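Local coordinates for protein aminopeptidase (Aneurinibacillus sp. AM-1, PDB 5IB9) that probably removes amino acids from the N-terminal ends of peptides as a zinc-dependent M28-family aminopeptidase carrying a protease-associated domain, at residues A[127-135]-A[155-166]. Numbering follows the deposited sequence.
Sequences FADKVRNAA and TLGGSDASFVAA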
# COMPACT_ATOMS: atom_id res chain seq x y z
N PHE A 127 -4.23 18.56 10.46
CA PHE A 127 -5.13 19.29 9.53
C PHE A 127 -6.20 18.38 8.94
O PHE A 127 -7.38 18.71 8.91
CB PHE A 127 -4.40 19.95 8.40
CG PHE A 127 -3.39 20.94 8.82
CD1 PHE A 127 -2.07 20.83 8.38
CD2 PHE A 127 -3.75 22.04 9.63
CE1 PHE A 127 -1.11 21.76 8.73
CE2 PHE A 127 -2.80 22.99 10.00
CZ PHE A 127 -1.47 22.86 9.56
N ALA A 128 -5.80 17.23 8.42
CA ALA A 128 -6.76 16.20 8.00
C ALA A 128 -7.91 15.90 8.96
O ALA A 128 -9.07 15.82 8.55
CB ALA A 128 -5.98 14.87 7.71
N ASP A 129 -7.61 15.65 10.24
CA ASP A 129 -8.69 15.30 11.16
C ASP A 129 -9.66 16.45 11.49
O ASP A 129 -10.85 16.24 11.60
CB ASP A 129 -8.12 14.75 12.46
CG ASP A 129 -7.88 13.23 12.40
OD1 ASP A 129 -7.24 12.76 13.37
OD2 ASP A 129 -8.32 12.55 11.42
N LYS A 130 -9.12 17.65 11.61
CA LYS A 130 -9.92 18.89 11.79
C LYS A 130 -10.89 18.99 10.66
O LYS A 130 -12.06 19.21 10.89
CB LYS A 130 -9.02 20.11 11.82
CG LYS A 130 -8.14 20.24 13.04
CD LYS A 130 -7.05 21.26 12.71
CE LYS A 130 -5.92 21.47 13.79
NZ LYS A 130 -6.47 21.93 15.12
N VAL A 131 -10.43 18.81 9.41
CA VAL A 131 -11.35 18.87 8.27
C VAL A 131 -12.42 17.76 8.33
O VAL A 131 -13.64 17.98 8.09
CB VAL A 131 -10.58 18.90 6.92
CG1 VAL A 131 -11.54 18.86 5.75
CG2 VAL A 131 -9.72 20.15 6.85
N ARG A 132 -11.99 16.52 8.58
CA ARG A 132 -12.97 15.43 8.63
C ARG A 132 -13.98 15.58 9.80
O ARG A 132 -15.18 15.36 9.62
CB ARG A 132 -12.26 14.06 8.73
CG ARG A 132 -11.77 13.49 7.39
CD ARG A 132 -11.21 12.07 7.63
NE ARG A 132 -9.97 12.18 8.40
CZ ARG A 132 -8.75 12.01 7.88
NH1 ARG A 132 -8.58 11.69 6.58
NH2 ARG A 132 -7.69 12.17 8.68
N ASN A 133 -13.49 15.99 10.96
CA ASN A 133 -14.39 16.20 12.12
C ASN A 133 -15.50 17.22 11.81
O ASN A 133 -16.68 16.97 12.11
CB ASN A 133 -13.61 16.61 13.37
CG ASN A 133 -12.64 15.52 13.87
OD1 ASN A 133 -11.63 15.84 14.52
ND2 ASN A 133 -12.89 14.26 13.50
N ALA A 134 -15.13 18.33 11.17
CA ALA A 134 -16.10 19.38 10.74
C ALA A 134 -17.03 18.91 9.63
O ALA A 134 -18.26 19.17 9.68
CB ALA A 134 -15.33 20.67 10.34
N ALA A 135 -16.46 18.22 8.63
CA ALA A 135 -17.24 17.70 7.52
C ALA A 135 -18.25 16.63 7.98
O ALA A 135 -19.33 16.53 7.43
CB ALA A 135 -16.33 17.15 6.42
N THR A 155 -0.90 20.42 4.45
CA THR A 155 -1.48 19.34 3.69
C THR A 155 -2.45 18.48 4.50
O THR A 155 -2.27 18.22 5.70
CB THR A 155 -0.32 18.46 3.05
OG1 THR A 155 -0.89 17.37 2.28
CG2 THR A 155 0.64 17.95 4.15
N LEU A 156 -3.46 17.97 3.82
CA LEU A 156 -4.39 17.06 4.42
C LEU A 156 -3.83 15.66 4.26
O LEU A 156 -4.46 14.66 4.65
CB LEU A 156 -5.76 17.23 3.77
CG LEU A 156 -6.25 18.70 3.78
CD1 LEU A 156 -7.64 18.63 3.24
CD2 LEU A 156 -6.22 19.29 5.19
N GLY A 157 -2.64 15.61 3.67
CA GLY A 157 -1.79 14.38 3.71
C GLY A 157 -1.97 13.49 2.49
O GLY A 157 -0.99 12.93 1.97
N GLY A 158 -3.21 13.35 2.06
CA GLY A 158 -3.54 12.50 0.97
C GLY A 158 -4.93 12.78 0.49
O GLY A 158 -5.71 13.51 1.13
N SER A 159 -5.22 12.22 -0.66
CA SER A 159 -6.54 12.32 -1.27
C SER A 159 -7.54 11.78 -0.30
O SER A 159 -7.26 10.81 0.42
CB SER A 159 -6.57 11.51 -2.58
OG SER A 159 -5.87 10.24 -2.47
N ASP A 160 -8.71 12.40 -0.22
CA ASP A 160 -9.75 11.88 0.67
C ASP A 160 -11.09 12.57 0.48
O ASP A 160 -11.20 13.79 0.68
CB ASP A 160 -9.33 11.92 2.15
CG ASP A 160 -10.34 11.22 3.07
OD1 ASP A 160 -11.44 10.88 2.58
OD2 ASP A 160 -10.03 11.00 4.28
N ALA A 161 -12.11 11.80 0.11
CA ALA A 161 -13.40 12.37 -0.27
C ALA A 161 -14.29 12.63 0.95
O ALA A 161 -15.42 13.13 0.84
CB ALA A 161 -14.12 11.50 -1.32
N SER A 162 -13.75 12.33 2.13
CA SER A 162 -14.40 12.76 3.36
C SER A 162 -14.18 14.26 3.56
O SER A 162 -14.97 14.91 4.26
CB SER A 162 -13.85 12.03 4.54
OG SER A 162 -13.66 10.71 4.12
N PHE A 163 -13.12 14.78 2.97
CA PHE A 163 -12.81 16.22 3.12
C PHE A 163 -13.83 17.19 2.50
O PHE A 163 -14.68 16.86 1.64
CB PHE A 163 -11.45 16.55 2.54
CG PHE A 163 -10.27 15.83 3.17
CD1 PHE A 163 -10.22 15.49 4.53
CD2 PHE A 163 -9.15 15.57 2.38
CE1 PHE A 163 -9.07 14.88 5.07
CE2 PHE A 163 -8.01 14.97 2.91
CZ PHE A 163 -7.99 14.62 4.25
N VAL A 164 -13.75 18.44 2.95
CA VAL A 164 -14.42 19.53 2.21
C VAL A 164 -13.35 20.54 2.07
O VAL A 164 -12.31 20.39 2.68
CB VAL A 164 -15.65 20.15 2.95
CG1 VAL A 164 -16.76 19.13 3.06
CG2 VAL A 164 -15.24 20.72 4.31
N ALA A 165 -13.58 21.59 1.27
CA ALA A 165 -12.52 22.55 1.01
C ALA A 165 -11.93 23.09 2.31
O ALA A 165 -12.66 23.34 3.28
CB ALA A 165 -13.05 23.70 0.10
N ALA A 166 -10.61 23.28 2.34
CA ALA A 166 -9.91 23.68 3.53
C ALA A 166 -8.89 24.71 3.12
O ALA A 166 -8.11 24.47 2.18
CB ALA A 166 -9.23 22.47 4.17
O HOH W 1 -3.11 16.63 7.59
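A128 and L156 bring helix segment 127-135 closest to segment 155-166, a loop running into strand 165-169, CA to CA 4.4 Å; the chain then swings away and returns at F163 and V164, beside R132 and A135. No direct backbone hydrogen bond joins them. One water accepts from A128 N and donates to T155 O. V131 buries the most surface here. Its CG1, anti to the backbone N (chi1 176°), meets F163 CD1 and V164 O. Its CG2 turns to A166 CB at 3.6 Å and to L156 CD2. The F163 ring lies between D160 CB and L156 CD1. R132 bends at chi3. F163 CE1 lies over one guanidinium face, 3.6 Å from R132 NH1; the planes are 33° apart, oblique on the ring side. NH1 gives D160 OD2 a 2.8 Å salt-bridge hydrogen bond, in the guanidinium plane and on the anti lone pair. NH2 meets D129 OD2 at an N-H...O angle of 168°, but from above the carboxylate plane. D160 OD1 accepts from S162 N, an Asx turn. S162 OG bonds S162 of the second subunit. Within the PA domain, apolar packing thus seats loop and strand start on the helix, while R132 probably moderates two carboxylate charges.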